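Local coordinates for nickel ABC transporter (Nickel-binding protein) (Bacillus halodurans, PDB 3T66), which probably captures nickel or a peptide-like solute outside the cell and hands it to an ABC importer, at residues Ile15-Asn20 and Tyr479-Gln484; Ile73-Asp78 and Lys85-Glu90; Glu165-Gly170 and Phe193-Asp198; Leu244-Asp249 and Arg260-Leu265; Pro295-Lys300 and Gln440-Ile445. All coordinates share one frame; numbering follows the deposited sequence.

Contact 1 (Ile15-Asn20 and Tyr479-Gln484); sequences IHFLFN and YMITNQ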
# COMPACT_ATOMS: atom_id res chain seq x y z
N ILE A 15 -7.34 -26.49 -0.79
CA ILE A 15 -6.65 -25.44 -1.50
C ILE A 15 -5.29 -25.30 -0.89
O ILE A 15 -5.18 -25.11 0.33
CB ILE A 15 -7.37 -24.07 -1.36
CG1 ILE A 15 -8.60 -24.00 -2.30
CG2 ILE A 15 -6.43 -22.93 -1.59
CD1 ILE A 15 -8.40 -23.37 -3.65
N HIS A 16 -4.26 -25.41 -1.73
CA HIS A 16 -2.90 -25.19 -1.30
C HIS A 16 -2.45 -23.89 -1.88
O HIS A 16 -2.35 -23.75 -3.11
CB HIS A 16 -1.98 -26.29 -1.76
CG HIS A 16 -0.60 -26.18 -1.19
ND1 HIS A 16 0.47 -26.93 -1.66
CD2 HIS A 16 -0.10 -25.38 -0.21
CE1 HIS A 16 1.55 -26.61 -0.97
NE2 HIS A 16 1.23 -25.68 -0.09
N PHE A 17 -2.18 -22.96 -0.98
CA PHE A 17 -1.81 -21.61 -1.33
C PHE A 17 -0.42 -21.45 -0.81
O PHE A 17 -0.08 -21.90 0.30
CB PHE A 17 -2.79 -20.63 -0.69
CG PHE A 17 -2.32 -19.20 -0.69
CD1 PHE A 17 -2.66 -18.35 -1.72
CD2 PHE A 17 -1.61 -18.69 0.37
CE1 PHE A 17 -2.26 -17.03 -1.70
CE2 PHE A 17 -1.20 -17.38 0.37
CZ PHE A 17 -1.53 -16.56 -0.65
N LEU A 18 0.38 -20.86 -1.67
CA LEU A 18 1.83 -20.83 -1.51
C LEU A 18 2.34 -19.41 -1.52
O LEU A 18 2.29 -18.70 -2.55
CB LEU A 18 2.54 -21.66 -2.57
CG LEU A 18 4.07 -21.69 -2.47
CD1 LEU A 18 4.67 -22.00 -1.03
CD2 LEU A 18 4.67 -22.59 -3.57
N PHE A 19 2.80 -18.99 -0.36
CA PHE A 19 2.92 -17.59 -0.12
C PHE A 19 4.35 -17.07 -0.22
O PHE A 19 5.33 -17.80 -0.23
CB PHE A 19 2.25 -17.19 1.20
CG PHE A 19 2.24 -15.73 1.44
CD1 PHE A 19 1.63 -14.87 0.53
CD2 PHE A 19 2.85 -15.18 2.55
CE1 PHE A 19 1.62 -13.47 0.75
CE2 PHE A 19 2.86 -13.80 2.78
CZ PHE A 19 2.25 -12.95 1.88
N ASN A 20 4.41 -15.76 -0.28
CA ASN A 20 5.56 -14.97 -0.59
C ASN A 20 6.72 -15.06 0.40
O ASN A 20 7.88 -14.99 0.02
CB ASN A 20 5.00 -13.53 -0.54
CG ASN A 20 5.65 -12.65 -1.48
OD1 ASN A 20 6.51 -13.08 -2.23
ND2 ASN A 20 5.26 -11.39 -1.47
N TYR A 479 -5.85 -9.38 2.09
CA TYR A 479 -6.85 -10.40 2.00
C TYR A 479 -6.53 -11.38 0.91
O TYR A 479 -6.34 -11.01 -0.24
CB TYR A 479 -8.22 -9.78 1.80
CG TYR A 479 -8.43 -8.67 2.75
CD1 TYR A 479 -8.48 -8.92 4.10
CD2 TYR A 479 -8.50 -7.38 2.33
CE1 TYR A 479 -8.65 -7.89 5.00
CE2 TYR A 479 -8.66 -6.34 3.24
CZ TYR A 479 -8.74 -6.62 4.56
OH TYR A 479 -8.88 -5.61 5.47
N MET A 480 -6.46 -12.65 1.30
CA MET A 480 -6.11 -13.70 0.39
C MET A 480 -6.98 -14.88 0.68
O MET A 480 -7.84 -15.19 -0.13
CB MET A 480 -4.65 -14.02 0.55
CG MET A 480 -3.87 -12.73 0.62
SD MET A 480 -2.17 -13.05 0.34
CE MET A 480 -1.45 -11.40 0.56
N ILE A 481 -6.84 -15.53 1.82
CA ILE A 481 -7.70 -16.69 2.03
C ILE A 481 -8.96 -16.16 2.68
O ILE A 481 -8.85 -15.37 3.62
CB ILE A 481 -6.99 -17.83 2.85
CG1 ILE A 481 -5.75 -18.42 2.15
CG2 ILE A 481 -7.97 -18.96 3.17
CD1 ILE A 481 -5.96 -18.82 0.72
N THR A 482 -10.14 -16.53 2.15
CA THR A 482 -11.46 -15.97 2.56
C THR A 482 -12.59 -16.96 2.30
O THR A 482 -12.45 -17.84 1.48
CB THR A 482 -11.86 -14.68 1.77
OG1 THR A 482 -12.35 -15.02 0.46
CG2 THR A 482 -10.69 -13.76 1.58
N ASN A 483 -13.73 -16.77 2.93
CA ASN A 483 -14.88 -17.67 2.74
C ASN A 483 -15.35 -17.80 1.29
O ASN A 483 -16.04 -18.72 0.94
CB ASN A 483 -16.05 -17.26 3.64
CG ASN A 483 -16.52 -15.82 3.39
OD1 ASN A 483 -15.88 -15.02 2.68
ND2 ASN A 483 -17.67 -15.48 3.98
N GLN A 484 -14.97 -16.88 0.44
CA GLN A 484 -15.56 -16.90 -0.87
C GLN A 484 -14.92 -17.96 -1.73
O GLN A 484 -15.60 -18.56 -2.51
CB GLN A 484 -15.55 -15.48 -1.48
CG GLN A 484 -16.68 -14.56 -0.93
CD GLN A 484 -18.08 -15.24 -0.95
OE1 GLN A 484 -18.55 -15.73 -2.00
NE2 GLN A 484 -18.74 -15.28 0.21
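Met480 lies across two phenylalanines of strand 14-19, its chain meeting the side chains of both Phe17 and Phe19 at about a right angle. The thioether does the bridging: SD of Met480 is 3.7 Å from CZ of Phe17, and the terminal CE of Met480 is 3.7 Å from CE1 of Phe19. Both are Met-aromatic contacts of oblique geometry, with the sulfur 4.9 Å from the Phe17 ring centroid and 68° off its normal, and 4.8 Å from that of Phe19 at 51°. The methionine reaches this far because its chain is extended beyond CG. Ile481 approaches the root of Phe17, sliding past it in the opposite direction, and its CD1 comes within 3.9 Å of CB of Phe17. The Phe17 ring stands with CG opposite the backbone N (chi1 165°), which carries CZ out to the sulfur. With an alanine at Phe17, the sulfur of Met480 would probably lose one of its two aromatic partners and a gap would open beside Ile481. Around this group, Phe193 meets the Phe17 ring, and Arg38 of helix 35-38 touches Phe19 and Met480. All four touching residues are buried, and only carbon and sulfur atoms make the close approaches; the loop near the C-terminus is therefore held to the N-terminal strand by apolar and sulfur-aromatic packing.

Contact 2 (Ile73-Asp78 and Lys85-Glu90); sequences IKLRED and KEMDAE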
# COMPACT_ATOMS: atom_id res chain seq x y z
N ILE A 73 -17.46 2.95 19.23
CA ILE A 73 -17.56 1.86 18.31
C ILE A 73 -18.59 0.88 18.81
O ILE A 73 -18.37 0.26 19.83
CB ILE A 73 -16.15 1.24 18.06
CG1 ILE A 73 -15.27 2.32 17.45
CG2 ILE A 73 -16.20 0.08 17.06
CD1 ILE A 73 -13.86 2.25 17.85
N LYS A 74 -19.72 0.78 18.08
CA LYS A 74 -20.66 -0.38 18.14
C LYS A 74 -20.20 -1.61 17.31
O LYS A 74 -19.92 -1.50 16.12
CB LYS A 74 -22.12 0.02 17.75
N LEU A 75 -20.18 -2.77 17.95
CA LEU A 75 -19.78 -4.02 17.32
C LEU A 75 -20.96 -4.89 16.96
O LEU A 75 -22.05 -4.73 17.48
CB LEU A 75 -18.92 -4.83 18.29
CG LEU A 75 -17.84 -4.05 19.04
CD1 LEU A 75 -17.15 -4.89 20.12
CD2 LEU A 75 -16.84 -3.44 18.04
N ARG A 76 -20.73 -5.87 16.10
CA ARG A 76 -21.79 -6.74 15.66
C ARG A 76 -22.17 -7.61 16.83
O ARG A 76 -21.30 -7.96 17.66
CB ARG A 76 -21.33 -7.61 14.50
CG ARG A 76 -20.75 -6.84 13.31
CD ARG A 76 -20.42 -7.80 12.19
NE ARG A 76 -21.57 -8.65 12.02
CZ ARG A 76 -22.53 -8.44 11.12
NH1 ARG A 76 -22.42 -7.43 10.27
NH2 ARG A 76 -23.60 -9.24 11.06
N GLU A 77 -23.45 -7.98 16.90
CA GLU A 77 -23.87 -8.85 17.98
C GLU A 77 -23.81 -10.32 17.60
O GLU A 77 -24.03 -11.19 18.42
CB GLU A 77 -25.22 -8.41 18.54
CG GLU A 77 -25.09 -7.08 19.29
CD GLU A 77 -26.32 -6.15 19.18
OE1 GLU A 77 -27.46 -6.68 19.05
OE2 GLU A 77 -26.14 -4.89 19.21
N ASP A 78 -23.46 -10.62 16.38
CA ASP A 78 -23.50 -12.01 15.99
C ASP A 78 -22.14 -12.68 15.79
O ASP A 78 -22.10 -13.67 15.11
CB ASP A 78 -24.31 -12.16 14.71
CG ASP A 78 -23.83 -11.21 13.61
OD1 ASP A 78 -23.23 -10.18 13.99
OD2 ASP A 78 -24.05 -11.47 12.38
N LYS A 85 -16.60 -18.90 21.93
CA LYS A 85 -16.91 -17.81 22.88
C LYS A 85 -17.50 -16.59 22.13
O LYS A 85 -17.14 -16.35 20.95
CB LYS A 85 -15.69 -17.41 23.72
N GLU A 86 -18.40 -15.86 22.79
CA GLU A 86 -19.03 -14.67 22.19
C GLU A 86 -17.96 -13.58 22.00
O GLU A 86 -17.02 -13.54 22.78
CB GLU A 86 -20.21 -14.20 23.04
N MET A 87 -18.08 -12.75 20.96
CA MET A 87 -17.21 -11.58 20.80
C MET A 87 -17.90 -10.27 21.19
O MET A 87 -18.66 -9.70 20.42
CB MET A 87 -16.67 -11.46 19.37
CG MET A 87 -15.70 -10.26 19.20
SD MET A 87 -15.66 -9.35 17.60
CE MET A 87 -17.15 -8.37 17.73
N ASP A 88 -17.63 -9.80 22.38
CA ASP A 88 -18.28 -8.65 22.94
C ASP A 88 -17.26 -7.61 23.25
O ASP A 88 -16.11 -7.83 23.08
CB ASP A 88 -19.11 -9.01 24.17
CG ASP A 88 -18.28 -9.52 25.31
OD1 ASP A 88 -17.09 -9.80 25.13
OD2 ASP A 88 -18.81 -9.65 26.41
N ALA A 89 -17.68 -6.48 23.74
CA ALA A 89 -16.78 -5.39 23.84
C ALA A 89 -15.66 -5.82 24.72
O ALA A 89 -14.53 -5.51 24.45
CB ALA A 89 -17.46 -4.24 24.43
N GLU A 90 -15.95 -6.55 25.76
CA GLU A 90 -14.93 -6.93 26.70
C GLU A 90 -13.88 -7.76 26.04
O GLU A 90 -12.73 -7.60 26.30
CB GLU A 90 -15.53 -7.76 27.79
CG GLU A 90 -16.64 -7.09 28.48
CD GLU A 90 -16.17 -6.38 29.68
OE1 GLU A 90 -14.97 -6.44 29.93
OE2 GLU A 90 -17.00 -5.77 30.37
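The end of strand 70-75 faces the start of helix 89-100, the backbones coming nearest at Leu75 and Ala89, whose CA atoms are 7.3 Å apart. Leu75 carries the contact with two parts of its side chain. Its CD1 lies against the backbone of the first helical turn, 3.8 Å from CA of Ala89, while its CB receives the methyl of Met87, with CE of Met87 4.0 Å away. Met87 begins with CG opposite its backbone N (chi1 -177°) and then bends at chi2 and chi3, a fold that turns CE back onto Leu75 and to 4.2 Å from the carbonyl O of Arg76. Val92, one turn into the helix, touches both Leu75 and Met87. Beyond this apolar patch Arg76 turns its charged end away and forms a side-on salt bridge with Asp78 of its own segment. NH2 of Arg76 bonds OD2 of Asp78 at 2.6 Å and 164°, on the syn lone pair; NE of Arg76 reaches OD1 of Asp78 at 3.0 Å, less straight at 134°. On the other segment, Asp88 is the N-cap, its OD1 accepting from the backbone N of Ala91. The chemistry is thus divided: Leu75 meets the Met87 methyl and the backbone at the helix start, while Arg76 and Asp78 pair with each other and the Asp88 carboxylate probably interacts favourably with the helix dipole.

Contact 3 (Glu165-Gly170 and Phe193-Asp198); sequences ESFTPG and FSFNED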
# COMPACT_ATOMS: atom_id res chain seq x y z
N GLU A 165 -5.24 -25.59 12.46
CA GLU A 165 -5.20 -27.00 12.82
C GLU A 165 -3.84 -27.35 13.39
O GLU A 165 -3.78 -28.04 14.40
CB GLU A 165 -5.49 -27.90 11.61
CG GLU A 165 -5.92 -29.31 11.97
CD GLU A 165 -5.31 -30.37 11.05
OE1 GLU A 165 -4.10 -30.69 11.20
OE2 GLU A 165 -6.05 -30.89 10.19
N SER A 166 -2.78 -26.84 12.74
CA SER A 166 -1.39 -27.28 12.93
C SER A 166 -0.47 -26.19 12.44
O SER A 166 -0.80 -25.45 11.52
CB SER A 166 -1.08 -28.54 12.09
OG SER A 166 -0.13 -28.28 11.05
N PHE A 167 0.73 -26.14 13.00
CA PHE A 167 1.72 -25.15 12.58
C PHE A 167 3.18 -25.62 12.65
O PHE A 167 3.64 -26.19 13.63
CB PHE A 167 1.53 -23.85 13.36
CG PHE A 167 2.45 -22.75 12.94
CD1 PHE A 167 2.66 -22.49 11.60
CD2 PHE A 167 3.09 -21.97 13.90
CE1 PHE A 167 3.50 -21.48 11.22
CE2 PHE A 167 3.95 -20.97 13.52
CZ PHE A 167 4.15 -20.72 12.17
N THR A 168 3.88 -25.35 11.56
CA THR A 168 5.26 -25.68 11.36
C THR A 168 5.97 -24.37 11.01
O THR A 168 5.94 -23.97 9.84
CB THR A 168 5.43 -26.66 10.18
OG1 THR A 168 4.66 -27.85 10.41
CG2 THR A 168 6.89 -27.03 9.97
N PRO A 169 6.60 -23.71 12.00
CA PRO A 169 7.40 -22.51 11.77
C PRO A 169 8.35 -22.59 10.58
O PRO A 169 9.10 -23.53 10.45
CB PRO A 169 8.18 -22.36 13.06
CG PRO A 169 7.23 -22.84 14.11
CD PRO A 169 6.36 -23.91 13.44
N GLY A 170 8.29 -21.60 9.72
CA GLY A 170 9.24 -21.54 8.67
C GLY A 170 8.74 -22.38 7.54
O GLY A 170 9.35 -22.35 6.46
N PHE A 193 -1.67 -23.42 3.81
CA PHE A 193 -1.05 -22.10 3.59
C PHE A 193 0.41 -22.26 3.89
O PHE A 193 0.77 -22.40 5.05
CB PHE A 193 -1.65 -21.06 4.57
CG PHE A 193 -1.30 -19.63 4.26
CD1 PHE A 193 -0.02 -19.14 4.48
CD2 PHE A 193 -2.26 -18.76 3.81
CE1 PHE A 193 0.30 -17.80 4.21
CE2 PHE A 193 -1.96 -17.42 3.53
CZ PHE A 193 -0.68 -16.94 3.73
N SER A 194 1.25 -22.20 2.87
CA SER A 194 2.65 -22.48 3.10
C SER A 194 3.51 -21.44 2.42
O SER A 194 3.03 -20.72 1.52
CB SER A 194 3.00 -23.85 2.53
OG SER A 194 2.77 -23.79 1.16
N PHE A 195 4.78 -21.38 2.84
CA PHE A 195 5.70 -20.32 2.43
C PHE A 195 6.93 -20.81 1.71
O PHE A 195 7.55 -21.79 2.11
CB PHE A 195 6.25 -19.58 3.63
CG PHE A 195 5.45 -19.75 4.87
CD1 PHE A 195 4.14 -19.32 4.93
CD2 PHE A 195 6.03 -20.27 6.00
CE1 PHE A 195 3.43 -19.44 6.09
CE2 PHE A 195 5.32 -20.38 7.17
CZ PHE A 195 4.02 -19.97 7.22
N ASN A 196 7.33 -20.07 0.69
CA ASN A 196 8.59 -20.29 0.06
C ASN A 196 9.15 -19.01 -0.51
O ASN A 196 8.58 -18.43 -1.44
CB ASN A 196 8.44 -21.30 -1.05
CG ASN A 196 9.78 -21.70 -1.62
OD1 ASN A 196 10.35 -22.70 -1.21
ND2 ASN A 196 10.31 -20.89 -2.53
N GLU A 197 10.31 -18.59 0.03
CA GLU A 197 10.90 -17.29 -0.34
C GLU A 197 11.51 -17.20 -1.75
O GLU A 197 11.88 -16.13 -2.18
CB GLU A 197 11.81 -16.73 0.78
CG GLU A 197 11.11 -16.67 2.22
CD GLU A 197 11.64 -15.58 3.20
OE1 GLU A 197 12.55 -14.78 2.85
OE2 GLU A 197 11.14 -15.49 4.35
N ASP A 198 11.55 -18.30 -2.50
CA ASP A 198 12.12 -18.27 -3.84
C ASP A 198 11.07 -18.22 -4.94
O ASP A 198 10.26 -19.14 -5.11
CB ASP A 198 13.04 -19.47 -4.05
CG ASP A 198 13.73 -19.46 -5.44
OD1 ASP A 198 14.97 -19.22 -5.47
OD2 ASP A 198 13.05 -19.67 -6.49
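On strand 190-195 the residue that reaches the 165-170 segment is Phe195, its ring edge turned to Gly170 and Phe167. Two places before it, Phe193 has CE1 of Phe195 at its ring edge, in the Phe193 ring plane. Ser194 points its hydroxyl to His16 of strand 14-19, and its backbone bonds to Phe17 of that same strand. Phe195 then sets CD2 3.8 Å from C of Gly170 and CE2 4.1 Å from N of Gly170, a glycine whose phi of 85° would press a side chain on the preceding carbonyl O. CZ of Phe195 approaches CE1 of Phe167 at 4.3 Å, edge to edge, each atom lying near the plane of the other ring. Replacing Phe195 by a serine would probably leave the Gly170 backbone and the Phe167 edge without their apolar neighbour. Asp198 ends the segment as N-cap of helix 199-207, its OD2 accepting from the backbone N of Ser200 and Ala201. The two strands are not paired directly: strand 172-177 runs antiparallel to both, so Phe195 packs against the turn of a beta hairpin, and Glu165 and Ser166 form a classic beta bulge opposite Glu174.

Contact 4 (Leu244-Asp249 and Arg260-Leu265); sequences LTMNLD and RAVDVL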
# COMPACT_ATOMS: atom_id res chain seq x y z
N LEU A 244 9.34 10.24 -9.61
CA LEU A 244 10.48 11.13 -9.44
C LEU A 244 10.14 12.18 -8.39
O LEU A 244 9.42 13.13 -8.69
CB LEU A 244 10.84 11.85 -10.76
CG LEU A 244 11.19 11.01 -11.97
CD1 LEU A 244 11.56 11.88 -13.15
CD2 LEU A 244 12.32 10.13 -11.58
N THR A 245 10.63 12.00 -7.18
CA THR A 245 10.53 13.06 -6.17
C THR A 245 11.54 14.19 -6.47
O THR A 245 12.74 13.92 -6.58
CB THR A 245 10.78 12.51 -4.77
OG1 THR A 245 9.74 11.57 -4.43
CG2 THR A 245 10.83 13.64 -3.73
N MET A 246 11.04 15.42 -6.57
CA MET A 246 11.83 16.63 -6.89
C MET A 246 12.38 17.38 -5.69
O MET A 246 11.88 17.22 -4.59
CB MET A 246 10.97 17.58 -7.70
CG MET A 246 10.34 16.89 -8.88
SD MET A 246 9.23 17.95 -9.77
CE MET A 246 8.92 16.98 -11.24
N ASN A 247 13.41 18.19 -5.91
CA ASN A 247 14.01 19.03 -4.86
C ASN A 247 13.85 20.53 -5.17
O ASN A 247 14.67 21.12 -5.87
CB ASN A 247 15.49 18.70 -4.68
CG ASN A 247 16.18 19.58 -3.62
OD1 ASN A 247 15.58 20.52 -3.08
ND2 ASN A 247 17.45 19.26 -3.33
N LEU A 248 12.80 21.14 -4.62
CA LEU A 248 12.46 22.52 -4.89
C LEU A 248 13.39 23.60 -4.27
O LEU A 248 13.22 24.80 -4.53
CB LEU A 248 11.04 22.79 -4.43
CG LEU A 248 9.88 21.89 -4.81
CD1 LEU A 248 8.63 22.63 -4.32
CD2 LEU A 248 9.85 21.66 -6.29
N ASP A 249 14.34 23.17 -3.45
CA ASP A 249 15.43 24.04 -3.01
C ASP A 249 16.41 24.35 -4.16
O ASP A 249 17.34 25.14 -3.99
CB ASP A 249 16.16 23.39 -1.82
CG ASP A 249 16.91 24.42 -0.93
OD1 ASP A 249 16.33 25.51 -0.63
OD2 ASP A 249 18.06 24.13 -0.52
N ARG A 260 6.81 20.53 -14.90
CA ARG A 260 5.97 20.03 -15.98
C ARG A 260 6.73 19.24 -17.02
O ARG A 260 6.22 18.28 -17.60
CB ARG A 260 5.36 21.22 -16.67
CG ARG A 260 4.05 21.57 -16.10
CD ARG A 260 3.81 23.05 -16.11
NE ARG A 260 2.54 23.34 -15.43
CZ ARG A 260 2.00 24.54 -15.28
NH1 ARG A 260 2.59 25.64 -15.72
NH2 ARG A 260 0.86 24.64 -14.63
N ALA A 261 7.96 19.66 -17.25
CA ALA A 261 8.75 19.12 -18.33
C ALA A 261 9.35 17.75 -17.92
O ALA A 261 9.18 16.75 -18.65
CB ALA A 261 9.84 20.12 -18.70
N VAL A 262 10.03 17.73 -16.76
CA VAL A 262 10.52 16.51 -16.13
C VAL A 262 9.36 15.52 -16.09
O VAL A 262 9.50 14.35 -16.42
CB VAL A 262 11.01 16.77 -14.70
CG1 VAL A 262 11.11 15.49 -13.92
CG2 VAL A 262 12.34 17.40 -14.70
N ASP A 263 8.18 16.03 -15.74
CA ASP A 263 7.01 15.18 -15.70
C ASP A 263 6.72 14.50 -17.03
O ASP A 263 5.98 13.52 -17.04
CB ASP A 263 5.77 15.96 -15.25
CG ASP A 263 4.60 15.03 -14.93
OD1 ASP A 263 4.80 14.11 -14.09
OD2 ASP A 263 3.49 15.20 -15.52
N VAL A 264 7.24 15.02 -18.14
CA VAL A 264 6.95 14.39 -19.46
C VAL A 264 8.13 13.60 -20.05
O VAL A 264 7.93 12.74 -20.91
CB VAL A 264 6.34 15.39 -20.50
N LEU A 265 9.35 13.85 -19.56
CA LEU A 265 10.54 13.25 -20.17
C LEU A 265 10.49 11.70 -20.22
O LEU A 265 11.01 11.11 -21.16
CB LEU A 265 11.85 13.80 -19.55
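Val262 of helix 256-265 presses its CG1 between Leu244 and Met246 of strand 240-246. CG1 of Val262 is 3.7 Å from CD1 of Leu244 and 3.8 Å from CE of Met246, so one methyl serves both partners. It stands opposite the backbone N of the valine (chi1 162°), a setting that directs it at the strand. Met246 comes end-on, tip to tip with the valine; its chain is extended beyond CG, and its CE also lies 4.0 Å from CB of Val262. The two strand residues are two apart and reach the same helix, as expected for neighbours on one face of a strand. Leu381 of strand 381-387 touches both Met246 and Val262 and extends this apolar layer. Nearby, Asp263 is bound in salt bridges by Arg268 and Lys449, a pairing that probably favours its charged form. Past the strand, OD1 of Asn247 accepts from N of Asp249 at 2.9 Å, closing an Asx turn. Strand 240-246 pairs antiparallel with strands 381-387 and 451-464, and the helix that follows it in sequence lies on one face of these strands: the helix-on-sheet layering expected of the periplasmic-binding-protein fold, to which solute-binding proteins of this family belong.

Contact 5 (Pro295-Lys300 and Gln440-Ile445); sequences PSYEKK and QAAAYI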
# COMPACT_ATOMS: atom_id res chain seq x y z
N PRO A 295 -8.55 12.28 -8.37
CA PRO A 295 -9.03 13.22 -9.37
C PRO A 295 -9.19 12.51 -10.67
O PRO A 295 -8.48 11.52 -10.91
CB PRO A 295 -7.84 14.17 -9.52
CG PRO A 295 -7.06 14.05 -8.30
CD PRO A 295 -7.18 12.60 -7.94
N SER A 296 -10.10 12.99 -11.51
CA SER A 296 -10.01 12.65 -12.93
C SER A 296 -8.86 13.53 -13.48
O SER A 296 -8.70 14.70 -13.08
CB SER A 296 -11.34 12.87 -13.71
N TYR A 297 -8.04 12.99 -14.36
CA TYR A 297 -6.98 13.84 -14.91
C TYR A 297 -7.16 13.99 -16.42
O TYR A 297 -7.57 13.01 -17.08
CB TYR A 297 -5.63 13.24 -14.59
CG TYR A 297 -5.24 13.18 -13.12
CD1 TYR A 297 -5.56 12.07 -12.33
CD2 TYR A 297 -4.50 14.20 -12.52
CE1 TYR A 297 -5.18 11.99 -10.97
CE2 TYR A 297 -4.12 14.11 -11.17
CZ TYR A 297 -4.46 13.00 -10.41
OH TYR A 297 -4.05 12.93 -9.10
N GLU A 298 -6.88 15.20 -16.97
CA GLU A 298 -6.93 15.42 -18.43
C GLU A 298 -5.95 14.43 -19.05
O GLU A 298 -4.91 14.15 -18.47
CB GLU A 298 -6.61 16.86 -18.83
N LYS A 299 -6.30 13.80 -20.17
CA LYS A 299 -5.42 12.73 -20.67
C LYS A 299 -4.24 13.38 -21.44
O LYS A 299 -4.46 14.15 -22.36
CB LYS A 299 -6.22 11.73 -21.53
N LYS A 300 -2.99 13.17 -21.04
CA LYS A 300 -1.94 14.03 -21.59
C LYS A 300 -0.95 13.27 -22.49
O LYS A 300 -0.66 12.09 -22.23
CB LYS A 300 -1.25 14.80 -20.48
N GLN A 440 -8.52 17.56 -3.43
CA GLN A 440 -8.10 18.91 -3.69
C GLN A 440 -6.63 19.04 -3.56
O GLN A 440 -6.00 19.75 -4.30
CB GLN A 440 -8.72 19.82 -2.66
CG GLN A 440 -10.18 20.01 -2.77
CD GLN A 440 -10.67 21.03 -1.80
OE1 GLN A 440 -11.79 21.00 -1.35
NE2 GLN A 440 -9.80 21.94 -1.48
N ALA A 441 -6.09 18.40 -2.57
CA ALA A 441 -4.69 18.42 -2.37
C ALA A 441 -4.09 17.67 -3.56
O ALA A 441 -3.09 18.10 -4.13
CB ALA A 441 -4.35 17.75 -1.07
N ALA A 442 -4.73 16.58 -3.96
CA ALA A 442 -4.29 15.86 -5.13
C ALA A 442 -4.30 16.82 -6.33
O ALA A 442 -3.24 17.19 -6.84
CB ALA A 442 -5.15 14.70 -5.36
N ALA A 443 -5.49 17.25 -6.75
CA ALA A 443 -5.64 18.27 -7.78
C ALA A 443 -4.57 19.38 -7.70
O ALA A 443 -3.91 19.75 -8.67
CB ALA A 443 -7.04 18.89 -7.67
N TYR A 444 -4.40 19.93 -6.52
CA TYR A 444 -3.49 21.01 -6.44
C TYR A 444 -2.07 20.58 -6.74
O TYR A 444 -1.32 21.31 -7.40
CB TYR A 444 -3.57 21.65 -5.08
CG TYR A 444 -2.64 22.77 -5.02
CD1 TYR A 444 -2.96 23.96 -5.63
CD2 TYR A 444 -1.42 22.63 -4.41
CE1 TYR A 444 -2.09 25.02 -5.61
CE2 TYR A 444 -0.53 23.66 -4.38
CZ TYR A 444 -0.87 24.88 -4.98
OH TYR A 444 0.02 25.95 -4.94
N ILE A 445 -1.71 19.38 -6.26
CA ILE A 445 -0.39 18.77 -6.49
C ILE A 445 -0.14 18.45 -7.98
O ILE A 445 0.98 18.53 -8.48
CB ILE A 445 -0.22 17.52 -5.62
CG1 ILE A 445 -0.00 17.93 -4.16
CG2 ILE A 445 0.95 16.71 -6.06
CD1 ILE A 445 -0.36 16.85 -3.09
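Pro295 sets its ring against Ala442 of helix 431-447, with CG of Pro295 3.6 Å from CB of Ala442 and CD of Pro295 3.9 Å from the same methyl. CG of Pro295 also lies 3.9 Å from the backbone N of Ala443. The backbones come close here, Pro295 CA and Ala443 CA being 6.3 Å apart, a spacing compatible with the small alanine side chains on this stretch of helix. Tyr297 folds back over the proline: its first torsion sets CG beside the backbone N, opposite the carbonyl carbon (chi1 -65°), and with chi2 at 90° one face of the ring lies over CB of Pro295, which is 3.6 Å from the ring plane and offset toward the rim. The same conformation brings OH of Tyr297 within 4.3 Å of CB of Ala442, a looser approach. Both Pro295 and Tyr297 also touch a crystal neighbour, so lattice contacts may influence this loop. Phe287 also touches Ala442, while Gln440, Tyr444 and Ile445 pack on helix 416-426, the Tyr444 hydroxyl bonds to Asp415, and Ile445 reaches helix 395-402; helix 431-447 therefore lies between those helices and the loop leading to helix 304-314.

In the fold
Contact 1 joins segments near the two termini, 459 residues apart at their closest ends, and encloses the other four, which follow in series from contact 2 to contact 5. Contacts 1 and 3 touch, their centres about 12 Å apart: strands 14-19 and 190-195 are parallel neighbours, and a probable backbone bond from Phe19 N to Ser194 O (2.6 Å) links them. Contact 2 stands apart on the four-stranded antiparallel sheet holding strand 70-75, its centre about 26 Å from that of contact 1. Contacts 4 and 5, centres about 16 Å apart, lie across the chain's centre from contacts 1 and 3. This spread is consistent with separate lobes, connected by strand 451-464, which pairs with 213-215 and 240-246.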